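Local coordinates for protein SnoN,Epimerase SnoN (Streptomyces nogalater, PDB 5EP9) that binds ferric iron and 2-oxoglutarate and serves as a non-heme iron epimerase in nogalamycin biosynthesis, at residues E111-F121 / L275-R284; F148-A159 / S240-R251. All coordinates share one frame; numbering follows the deposited sequence.

Interaction 1: E111-F121 / L275-R284; sequences EYLAGSPLRLF and LTGDRFPLLR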
loop_
_atom_site.group_PDB
_atom_site.type_symbol
_atom_site.label_atom_id
_atom_site.label_comp_id
_atom_site.label_asym_id
_atom_site.label_seq_id
_atom_site.Cartn_x
_atom_site.Cartn_y
_atom_site.Cartn_z
ATOM N N GLU A 111 -11.977 0.233 -5.869
ATOM C CA GLU A 111 -12.954 1.225 -6.180
ATOM C C GLU A 111 -14.243 0.958 -5.446
ATOM O O GLU A 111 -14.883 1.936 -5.016
ATOM C CB GLU A 111 -13.264 1.385 -7.706
ATOM C CG GLU A 111 -12.100 1.968 -8.467
ATOM C CD GLU A 111 -12.476 2.552 -9.841
ATOM O OE1 GLU A 111 -13.507 2.151 -10.430
ATOM O OE2 GLU A 111 -11.683 3.395 -10.305
ATOM N N TYR A 112 -14.650 -0.295 -5.337
ATOM C CA TYR A 112 -15.838 -0.618 -4.606
ATOM C C TYR A 112 -15.633 -0.219 -3.104
ATOM O O TYR A 112 -16.466 0.361 -2.506
ATOM C CB TYR A 112 -16.201 -2.093 -4.718
ATOM C CG TYR A 112 -17.618 -2.402 -4.240
ATOM C CD1 TYR A 112 -18.718 -2.317 -5.091
ATOM C CD2 TYR A 112 -17.848 -2.763 -2.915
ATOM C CE1 TYR A 112 -20.007 -2.590 -4.628
ATOM C CE2 TYR A 112 -19.128 -3.023 -2.432
ATOM C CZ TYR A 112 -20.194 -2.937 -3.273
ATOM O OH TYR A 112 -21.448 -3.194 -2.775
ATOM N N LEU A 113 -14.487 -0.523 -2.530
ATOM C CA LEU A 113 -14.229 -0.230 -1.122
ATOM C C LEU A 113 -14.160 1.255 -0.850
ATOM O O LEU A 113 -14.690 1.739 0.148
ATOM C CB LEU A 113 -12.946 -0.841 -0.669
ATOM C CG LEU A 113 -12.863 -2.365 -0.667
ATOM C CD1 LEU A 113 -11.454 -2.843 -0.290
ATOM C CD2 LEU A 113 -13.862 -2.986 0.249
ATOM N N ALA A 114 -13.486 1.986 -1.740
ATOM C CA ALA A 114 -13.348 3.401 -1.587
ATOM C C ALA A 114 -14.651 4.119 -1.821
ATOM O O ALA A 114 -14.826 5.193 -1.361
ATOM C CB ALA A 114 -12.283 3.953 -2.529
ATOM N N GLY A 115 -15.508 3.568 -2.658
ATOM C CA GLY A 115 -16.756 4.180 -3.020
ATOM C C GLY A 115 -16.656 5.246 -4.093
ATOM O O GLY A 115 -17.596 5.991 -4.266
ATOM N N SER A 116 -15.534 5.369 -4.784
ATOM C CA SER A 116 -15.374 6.386 -5.866
ATOM C C SER A 116 -14.364 5.901 -6.933
ATOM O O SER A 116 -13.592 4.975 -6.684
ATOM C CB SER A 116 -14.830 7.748 -5.266
ATOM O OG SER A 116 -13.365 7.763 -5.092
ATOM N N PRO A 117 -14.315 6.573 -8.064
ATOM C CA PRO A 117 -13.264 6.281 -9.019
ATOM C C PRO A 117 -11.916 6.662 -8.458
ATOM O O PRO A 117 -11.808 7.612 -7.678
ATOM C CB PRO A 117 -13.593 7.172 -10.218
ATOM C CG PRO A 117 -15.047 7.496 -10.081
ATOM C CD PRO A 117 -15.372 7.449 -8.629
ATOM N N LEU A 118 -10.923 5.870 -8.842
ATOM C CA LEU A 118 -9.615 5.977 -8.340
ATOM C C LEU A 118 -8.582 6.062 -9.443
ATOM O O LEU A 118 -8.814 5.671 -10.559
ATOM C CB LEU A 118 -9.275 4.784 -7.457
ATOM C CG LEU A 118 -10.119 4.529 -6.177
ATOM C CD1 LEU A 118 -9.731 3.169 -5.636
ATOM C CD2 LEU A 118 -9.947 5.603 -5.108
ATOM N N ARG A 119 -7.415 6.528 -9.034
ATOM C CA ARG A 119 -6.183 6.521 -9.798
ATOM C C ARG A 119 -5.078 5.833 -9.029
ATOM O O ARG A 119 -5.087 5.770 -7.794
ATOM C CB ARG A 119 -5.702 7.941 -10.089
ATOM C CG ARG A 119 -6.532 8.708 -11.065
ATOM C CD ARG A 119 -6.207 10.200 -11.062
ATOM N NE ARG A 119 -7.061 10.914 -11.994
ATOM C CZ ARG A 119 -6.951 10.829 -13.340
ATOM N NH1 ARG A 119 -5.961 10.181 -13.935
ATOM N NH2 ARG A 119 -7.812 11.437 -14.091
ATOM N N LEU A 120 -4.129 5.295 -9.778
ATOM C CA LEU A 120 -2.921 4.737 -9.179
ATOM C C LEU A 120 -1.997 5.897 -8.871
ATOM O O LEU A 120 -1.767 6.735 -9.706
ATOM C CB LEU A 120 -2.226 3.779 -10.124
ATOM C CG LEU A 120 -0.811 3.317 -9.764
ATOM C CD1 LEU A 120 -0.828 2.420 -8.542
ATOM C CD2 LEU A 120 -0.158 2.556 -10.931
ATOM N N PHE A 121 -1.407 5.858 -7.648
ATOM C CA PHE A 121 -0.381 6.826 -7.227
ATOM C C PHE A 121 0.994 6.249 -7.315
ATOM O O PHE A 121 1.925 6.835 -7.875
ATOM C CB PHE A 121 -0.630 7.342 -5.775
ATOM C CG PHE A 121 0.459 8.257 -5.278
ATOM C CD1 PHE A 121 0.691 9.469 -5.891
ATOM C CD2 PHE A 121 1.202 7.931 -4.165
ATOM C CE1 PHE A 121 1.661 10.314 -5.432
ATOM C CE2 PHE A 121 2.195 8.770 -3.686
ATOM C CZ PHE A 121 2.429 9.952 -4.337
ATOM N N LEU A 275 -3.458 15.392 -10.671
ATOM C CA LEU A 275 -2.627 14.270 -10.950
ATOM C C LEU A 275 -3.431 13.421 -11.926
ATOM O O LEU A 275 -4.333 12.668 -11.512
ATOM C CB LEU A 275 -2.257 13.537 -9.654
ATOM C CG LEU A 275 -1.555 14.448 -8.660
ATOM C CD1 LEU A 275 -1.400 13.715 -7.350
ATOM C CD2 LEU A 275 -0.197 14.989 -9.048
ATOM N N THR A 276 -3.043 13.507 -13.197
ATOM C CA THR A 276 -3.751 12.832 -14.301
ATOM C C THR A 276 -2.788 12.260 -15.340
ATOM O O THR A 276 -1.567 12.371 -15.207
ATOM C CB THR A 276 -4.664 13.743 -15.053
ATOM O OG1 THR A 276 -3.890 14.811 -15.503
ATOM C CG2 THR A 276 -5.757 14.333 -14.194
ATOM N N GLY A 277 -3.366 11.559 -16.320
ATOM C CA GLY A 277 -2.606 10.923 -17.364
ATOM C C GLY A 277 -2.081 9.544 -16.984
ATOM O O GLY A 277 -2.377 9.003 -15.906
ATOM N N ASP A 278 -1.316 8.983 -17.889
ATOM C CA ASP A 278 -0.526 7.729 -17.784
ATOM C C ASP A 278 0.307 7.567 -16.571
ATOM O O ASP A 278 0.503 6.467 -16.114
ATOM C CB ASP A 278 0.502 7.629 -18.980
ATOM C CG ASP A 278 -0.149 7.191 -20.271
ATOM O OD1 ASP A 278 -1.300 6.687 -20.154
ATOM O OD2 ASP A 278 0.452 7.344 -21.393
ATOM N N ARG A 279 0.837 8.649 -16.073
ATOM C CA ARG A 279 1.636 8.619 -14.846
ATOM C C ARG A 279 0.802 8.310 -13.559
ATOM O O ARG A 279 1.281 7.783 -12.600
ATOM C CB ARG A 279 2.364 9.953 -14.709
ATOM C CG ARG A 279 3.193 10.090 -13.438
ATOM C CD ARG A 279 4.128 8.901 -13.213
ATOM N NE ARG A 279 4.886 9.130 -12.009
ATOM C CZ ARG A 279 4.491 8.802 -10.769
ATOM N NH1 ARG A 279 3.341 8.151 -10.559
ATOM N NH2 ARG A 279 5.279 9.132 -9.719
ATOM N N PHE A 280 -0.484 8.651 -13.612
ATOM C CA PHE A 280 -1.443 8.507 -12.459
ATOM C C PHE A 280 -2.742 7.946 -12.955
ATOM O O PHE A 280 -3.768 8.614 -12.931
ATOM C CB PHE A 280 -1.698 9.822 -11.756
ATOM C CG PHE A 280 -0.456 10.473 -11.230
ATOM C CD1 PHE A 280 0.181 9.964 -10.133
ATOM C CD2 PHE A 280 0.058 11.644 -11.811
ATOM C CE1 PHE A 280 1.327 10.576 -9.607
ATOM C CE2 PHE A 280 1.203 12.250 -11.310
ATOM C CZ PHE A 280 1.836 11.712 -10.196
ATOM N N PRO A 281 -2.696 6.715 -13.491
ATOM C CA PRO A 281 -3.787 6.304 -14.379
ATOM C C PRO A 281 -5.056 6.027 -13.629
ATOM O O PRO A 281 -5.041 5.386 -12.559
ATOM C CB PRO A 281 -3.225 5.029 -15.066
ATOM C CG PRO A 281 -2.272 4.490 -14.025
ATOM C CD PRO A 281 -1.613 5.731 -13.505
ATOM N N LEU A 282 -6.152 6.353 -14.268
ATOM C CA LEU A 282 -7.443 5.870 -13.873
ATOM C C LEU A 282 -7.425 4.322 -13.806
ATOM O O LEU A 282 -6.916 3.682 -14.681
ATOM C CB LEU A 282 -8.509 6.330 -14.832
ATOM C CG LEU A 282 -8.824 7.837 -14.845
ATOM C CD1 LEU A 282 -9.597 8.227 -16.097
ATOM C CD2 LEU A 282 -9.552 8.222 -13.555
ATOM N N LEU A 283 -7.989 3.737 -12.753
ATOM C CA LEU A 283 -8.118 2.294 -12.670
ATOM C C LEU A 283 -9.188 1.719 -13.554
ATOM O O LEU A 283 -9.202 0.554 -13.806
ATOM C CB LEU A 283 -8.393 1.842 -11.230
ATOM C CG LEU A 283 -7.416 2.254 -10.170
ATOM C CD1 LEU A 283 -7.690 1.520 -8.886
ATOM C CD2 LEU A 283 -5.957 2.118 -10.571
ATOM N N ARG A 284 -10.141 2.508 -13.980
ATOM C CA ARG A 284 -11.170 2.017 -14.875
ATOM C C ARG A 284 -11.352 3.010 -16.033
ATOM O O ARG A 284 -11.483 4.174 -15.806
ATOM C CB ARG A 284 -12.450 1.793 -14.070
ATOM C CG ARG A 284 -13.729 1.523 -14.851
ATOM C CD ARG A 284 -14.931 1.511 -13.927
ATOM N NE ARG A 284 -15.197 2.906 -13.455
ATOM C CZ ARG A 284 -15.623 3.318 -12.244
ATOM N NH1 ARG A 284 -15.903 2.467 -11.261
ATOM N NH2 ARG A 284 -15.774 4.624 -11.995
HETATM O O HOH W 1 -11.105 5.097 -12.207
HETATM O O HOH W 2 -6.436 10.565 -16.890
HETATM O O HOH W 3 4.211 8.527 -7.179
#
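The start of strand 118-128 in the larger β-sheet is covered along one edge by loop residues P281-L283, which pair with L118-L120. In this construct, assembled from two SnoN parts, the strand belongs to the first and the loop to the second. R119 and L282 form a single β-bridge, bracketed by L283 N to L118 O (3.0 Å) and L120 N to P281 O (2.9 Å).

The R119 side chain runs out straight from CG to NE and slips its guanidinium between two side chains. L282 CD2 sits 3.6 Å above the plane of the R119 guanidinium, over its centre, while T276 CG2 comes over the opposite face near the rim. The edge is used as well: R119 NH1 donates in plane to F280 O (2.9 Å), and NE turns to A246 O. With an alanine here, F280 O and A246 O would probably lose their charged donor, and a gap would be likely to open between L282 and T276.

At the helix end, E111 divides its carboxylate. OE1 forms a salt bridge to NH1 of the poorly ordered R284 (2.6 Å), from over the guanidinium face, the two planes 71° apart. OE2 takes the L118 N-H (3.0 Å) from above the carboxylate plane and also binds a water that reaches L118 O and R284 N. Beyond the bridge, F280 CE1 rests 3.9 Å from F121 CD1, and L283 packs its methyls on L118 and L120.

The other edge of 118-121 bonds to strand 236-245, an arrangement belonging to the major sheet of the cupin-type double-stranded β-helix, as in PhyH relatives.

Interaction 2: F148-A159 / S240-R251; sequences FPFSTAGTALTA and SAVYMDATAAYR. With AKG (2-oxoglutaric acid), chain E.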
loop_
_atom_site.group_PDB
_atom_site.type_symbol
_atom_site.label_atom_id
_atom_site.label_comp_id
_atom_site.label_asym_id
_atom_site.label_seq_id
_atom_site.Cartn_x
_atom_site.Cartn_y
_atom_site.Cartn_z
ATOM N N PHE A 148 1.465 11.323 2.137
ATOM C CA PHE A 148 0.893 11.400 0.765
ATOM C C PHE A 148 0.776 12.879 0.325
ATOM O O PHE A 148 0.043 13.662 0.934
ATOM C CB PHE A 148 -0.466 10.708 0.677
ATOM C CG PHE A 148 -0.440 9.217 0.872
ATOM C CD1 PHE A 148 0.712 8.449 0.634
ATOM C CD2 PHE A 148 -1.568 8.558 1.276
ATOM C CE1 PHE A 148 0.718 7.068 0.766
ATOM C CE2 PHE A 148 -1.565 7.206 1.388
ATOM C CZ PHE A 148 -0.429 6.462 1.133
ATOM N N PRO A 149 1.570 13.295 -0.670
ATOM C CA PRO A 149 1.507 14.635 -1.156
ATOM C C PRO A 149 0.360 14.890 -2.164
ATOM O O PRO A 149 0.560 15.434 -3.251
ATOM C CB PRO A 149 2.873 14.793 -1.858
ATOM C CG PRO A 149 3.016 13.468 -2.547
ATOM C CD PRO A 149 2.461 12.479 -1.529
ATOM N N PHE A 150 -0.854 14.564 -1.753
ATOM C CA PHE A 150 -2.007 14.932 -2.547
ATOM C C PHE A 150 -3.199 15.270 -1.633
ATOM O O PHE A 150 -3.288 14.858 -0.471
ATOM C CB PHE A 150 -2.309 13.864 -3.596
ATOM C CG PHE A 150 -2.358 12.443 -3.082
ATOM C CD1 PHE A 150 -3.539 11.951 -2.568
ATOM C CD2 PHE A 150 -1.275 11.603 -3.173
ATOM C CE1 PHE A 150 -3.661 10.660 -2.121
ATOM C CE2 PHE A 150 -1.363 10.327 -2.708
ATOM C CZ PHE A 150 -2.549 9.841 -2.183
ATOM N N SER A 151 -4.131 15.948 -2.245
ATOM C CA SER A 151 -5.273 16.606 -1.593
ATOM C C SER A 151 -6.221 15.634 -0.922
ATOM O O SER A 151 -6.792 15.949 0.073
ATOM C CB SER A 151 -6.027 17.484 -2.667
ATOM O OG SER A 151 -6.494 16.673 -3.751
ATOM N N THR A 152 -6.317 14.409 -1.449
ATOM C CA THR A 152 -7.247 13.402 -0.920
ATOM C C THR A 152 -6.561 12.305 -0.116
ATOM O O THR A 152 -7.027 11.206 -0.017
ATOM C CB THR A 152 -8.040 12.776 -2.058
ATOM O OG1 THR A 152 -7.130 12.201 -2.999
ATOM C CG2 THR A 152 -8.886 13.846 -2.759
ATOM N N ALA A 153 -5.402 12.653 0.413
ATOM C CA ALA A 153 -4.598 11.747 1.222
ATOM C C ALA A 153 -5.383 11.016 2.312
ATOM O O ALA A 153 -5.208 9.814 2.509
ATOM C CB ALA A 153 -3.479 12.553 1.911
ATOM N N GLY A 154 -6.230 11.792 2.986
ATOM C CA GLY A 154 -7.108 11.339 4.024
ATOM C C GLY A 154 -8.090 10.240 3.655
ATOM O O GLY A 154 -8.639 9.601 4.559
ATOM N N THR A 155 -8.319 9.977 2.349
ATOM C CA THR A 155 -9.228 8.880 1.944
ATOM C C THR A 155 -8.546 7.865 1.000
ATOM O O THR A 155 -9.187 6.963 0.502
ATOM C CB THR A 155 -10.475 9.374 1.206
ATOM O OG1 THR A 155 -10.060 10.189 0.111
ATOM C CG2 THR A 155 -11.329 10.163 2.157
ATOM N N ALA A 156 -7.246 7.999 0.842
ATOM C CA ALA A 156 -6.503 7.046 0.043
ATOM C C ALA A 156 -6.527 5.669 0.672
ATOM O O ALA A 156 -6.925 5.439 1.853
ATOM C CB ALA A 156 -5.108 7.514 -0.132
ATOM N N LEU A 157 -6.178 4.723 -0.133
ATOM C CA LEU A 157 -6.066 3.318 0.350
ATOM C C LEU A 157 -4.939 2.529 -0.324
ATOM O O LEU A 157 -4.583 2.794 -1.495
ATOM C CB LEU A 157 -7.362 2.549 0.254
ATOM C CG LEU A 157 -7.847 2.048 -1.072
ATOM C CD1 LEU A 157 -9.118 1.219 -0.842
ATOM C CD2 LEU A 157 -8.299 3.249 -1.861
ATOM N N THR A 158 -4.450 1.542 0.417
ATOM C CA THR A 158 -3.309 0.762 0.035
ATOM C C THR A 158 -3.673 -0.747 -0.112
ATOM O O THR A 158 -4.251 -1.299 0.762
ATOM C CB THR A 158 -2.186 0.963 1.022
ATOM O OG1 THR A 158 -1.775 2.333 1.017
ATOM C CG2 THR A 158 -1.002 0.042 0.722
ATOM N N ALA A 159 -3.344 -1.353 -1.254
ATOM C CA ALA A 159 -3.421 -2.803 -1.471
ATOM C C ALA A 159 -2.065 -3.457 -1.247
ATOM O O ALA A 159 -1.099 -3.120 -1.921
ATOM C CB ALA A 159 -3.867 -3.104 -2.878
ATOM N N SER A 240 3.008 -3.224 -2.472
ATOM C CA SER A 240 2.127 -2.242 -1.865
ATOM C C SER A 240 1.808 -1.119 -2.817
ATOM O O SER A 240 2.693 -0.447 -3.309
ATOM C CB SER A 240 2.797 -1.706 -0.575
ATOM O OG SER A 240 1.913 -0.991 0.158
ATOM N N ALA A 241 0.537 -0.996 -3.142
ATOM C CA ALA A 241 0.086 -0.029 -4.078
ATOM C C ALA A 241 -0.875 0.946 -3.419
ATOM O O ALA A 241 -1.832 0.537 -2.798
ATOM C CB ALA A 241 -0.619 -0.692 -5.270
ATOM N N VAL A 242 -0.644 2.221 -3.652
ATOM C CA VAL A 242 -1.485 3.322 -3.152
ATOM C C VAL A 242 -2.377 3.844 -4.290
ATOM O O VAL A 242 -1.907 4.139 -5.359
ATOM C CB VAL A 242 -0.597 4.466 -2.629
ATOM C CG1 VAL A 242 -1.428 5.635 -2.146
ATOM C CG2 VAL A 242 0.317 3.954 -1.507
ATOM N N TYR A 243 -3.648 3.773 -4.033
ATOM C CA TYR A 243 -4.700 4.315 -4.857
ATOM C C TYR A 243 -5.348 5.580 -4.199
ATOM O O TYR A 243 -5.499 5.686 -2.958
ATOM C CB TYR A 243 -5.786 3.289 -5.050
ATOM C CG TYR A 243 -5.232 1.998 -5.604
ATOM C CD1 TYR A 243 -4.733 1.949 -6.890
ATOM C CD2 TYR A 243 -5.120 0.852 -4.833
ATOM C CE1 TYR A 243 -4.189 0.794 -7.417
ATOM C CE2 TYR A 243 -4.581 -0.314 -5.383
ATOM C CZ TYR A 243 -4.112 -0.347 -6.646
ATOM O OH TYR A 243 -3.585 -1.502 -7.184
ATOM N N MET A 244 -5.705 6.506 -5.052
ATOM C CA MET A 244 -6.178 7.814 -4.649
ATOM C C MET A 244 -7.397 8.137 -5.447
ATOM O O MET A 244 -7.572 7.694 -6.558
ATOM C CB MET A 244 -5.120 8.903 -4.844
ATOM C CG MET A 244 -4.688 9.115 -6.297
ATOM S SD MET A 244 -3.183 10.163 -6.304
ATOM C CE MET A 244 -2.895 10.091 -8.077
ATOM N N ASP A 245 -8.202 9.009 -4.876
ATOM C CA ASP A 245 -9.360 9.582 -5.568
ATOM C C ASP A 245 -8.970 10.126 -6.923
ATOM O O ASP A 245 -7.935 10.789 -7.052
ATOM C CB ASP A 245 -9.866 10.753 -4.780
ATOM C CG ASP A 245 -11.289 11.132 -5.150
ATOM O OD1 ASP A 245 -11.593 11.656 -6.221
ATOM O OD2 ASP A 245 -12.154 10.975 -4.248
ATOM N N ALA A 246 -9.800 9.867 -7.912
ATOM C CA ALA A 246 -9.531 10.362 -9.246
ATOM C C ALA A 246 -9.464 11.907 -9.351
ATOM O O ALA A 246 -8.905 12.413 -10.284
ATOM C CB ALA A 246 -10.560 9.826 -10.221
ATOM N N THR A 247 -10.031 12.612 -8.395
ATOM C CA THR A 247 -9.884 14.078 -8.332
ATOM C C THR A 247 -8.674 14.584 -7.526
ATOM O O THR A 247 -8.576 15.731 -7.219
ATOM C CB THR A 247 -11.124 14.724 -7.678
ATOM O OG1 THR A 247 -11.243 14.288 -6.314
ATOM C CG2 THR A 247 -12.421 14.392 -8.469
ATOM N N ALA A 248 -7.796 13.698 -7.136
ATOM C CA ALA A 248 -6.611 14.097 -6.424
ATOM C C ALA A 248 -5.795 15.177 -7.123
ATOM O O ALA A 248 -5.519 15.086 -8.292
ATOM C CB ALA A 248 -5.721 12.909 -6.177
ATOM N N ALA A 249 -5.384 16.136 -6.313
ATOM C CA ALA A 249 -4.462 17.166 -6.691
ATOM C C ALA A 249 -3.225 17.210 -5.839
ATOM O O ALA A 249 -3.256 16.876 -4.676
ATOM C CB ALA A 249 -5.143 18.590 -6.741
ATOM N N TYR A 250 -2.149 17.724 -6.465
ATOM C CA TYR A 250 -0.857 17.790 -5.790
ATOM C C TYR A 250 -0.958 18.688 -4.536
ATOM O O TYR A 250 -1.442 19.808 -4.626
ATOM C CB TYR A 250 0.247 18.310 -6.716
ATOM C CG TYR A 250 1.637 18.264 -6.089
ATOM C CD1 TYR A 250 2.246 17.056 -5.777
ATOM C CD2 TYR A 250 2.372 19.430 -5.881
ATOM C CE1 TYR A 250 3.515 17.008 -5.229
ATOM C CE2 TYR A 250 3.661 19.400 -5.347
ATOM C CZ TYR A 250 4.208 18.191 -5.008
ATOM O OH TYR A 250 5.449 18.119 -4.497
ATOM N N ARG A 251 -0.417 18.194 -3.452
ATOM C CA ARG A 251 -0.344 18.953 -2.205
ATOM C C ARG A 251 0.920 18.628 -1.453
ATOM O O ARG A 251 0.983 17.587 -0.818
ATOM C CB ARG A 251 -1.583 18.658 -1.312
ATOM C CG ARG A 251 -1.738 19.683 -0.168
ATOM C CD ARG A 251 -2.919 19.432 0.767
ATOM N NE ARG A 251 -2.848 18.135 1.381
ATOM C CZ ARG A 251 -3.864 17.514 2.010
ATOM N NH1 ARG A 251 -5.069 18.079 2.119
ATOM N NH2 ARG A 251 -3.658 16.325 2.584
HETATM C C1 AKG E . 1.949 0.141 4.025
HETATM O O1 AKG E . 1.336 1.234 4.135
HETATM O O2 AKG E . 1.715 -0.666 3.093
HETATM C C2 AKG E . 2.945 -0.250 5.050
HETATM O O5 AKG E . 3.175 0.530 5.996
HETATM C C3 AKG E . 3.659 -1.609 4.866
HETATM C C4 AKG E . 4.537 -2.075 6.024
HETATM C C5 AKG E . 5.257 -3.388 5.825
HETATM O O3 AKG E . 5.038 -4.054 4.797
HETATM O O4 AKG E . 6.108 -3.775 6.683
HETATM O O HOH W 4 -1.309 14.363 3.246
HETATM O O HOH W 5 -0.374 16.657 1.369
HETATM O O HOH W 6 -9.044 17.093 -4.705
HETATM O O HOH W 7 -7.661 9.550 -2.071
HETATM O O HOH W 8 -11.980 9.992 -1.646
#
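Backbone pairing joins L157-A159 to A241-Y243 as antiparallel strands whose short segment axes run at 149° to each other. L157 with Y243 and A159 with A241 are the hydrogen-bonded pairs, Y243 N reaching L157 O at 2.9 Å; T158 with V242 is the non-hydrogen-bonded pair between them. The loops beyond meet again at a single bridge, F150 with Y250, where R251 N bonds P149 O and S151 N bonds A249 O (2.7 Å). S151 OG adds a side-chain acceptor, taking the A249 N-H at 2.8 Å. One strand comes from the first SnoN part of this fused construct, the other from the second.

Among the apolar contacts, the F150 ring is sandwiched. M244 SD stands 3.9 Å from the F150 ring centroid and only 6° off the normal, a Met-aromatic contact over the face, while F148 CB lies over the opposite face. A chi1 of 49° sets CG of F150 between its own backbone N and carbonyl carbon, directing the ring to M244. V242 CG1 makes a CH-pi contact over the F148 ring, 3.5 Å from F148 CZ. On the other side of the sheet, A159 CB meets the Y243 ring at its edge, and the Y243 hydroxyl bonds A101 O.

Waters bridge polar groups of the two loops. Two in the plane of the R251 guanidinium accept from its NH2 and NE, and both lie within bonding distance of F148 O; another connects T152 O and OG1 with D245 N.

At the ligand, S240 OG donates to O2 of 2-oxoglutarate (3.0 Å). T158 CG2 packs 3.1 Å from S240 OG. T139, W160 and R236 also bond this cosubstrate, and the paired strands form one wall of the 2-oxoglutarate pocket inside a double-stranded β-helix.

The two interactions are neighbours in one sheet, their centres about 9 Å apart. Strands 118-128 and 236-245 join them directly: R119 N lies 2.7 Å from M244 O and F121 N 2.9 Å from V242 O, both probable hydrogen bonds. F121 packs edge-to-face with F150, joining the apolar groups of the two contacts, and S116 OG packs 3.5 Å from D245 OD2. Along the chain, interaction 2 is nested within the loop closed by interaction 1. Interaction 2 reaches the active site, the T158 side chain being about 6 Å from the iron, whereas in interaction 1 the F121 side chain is about 12 Å from the iron.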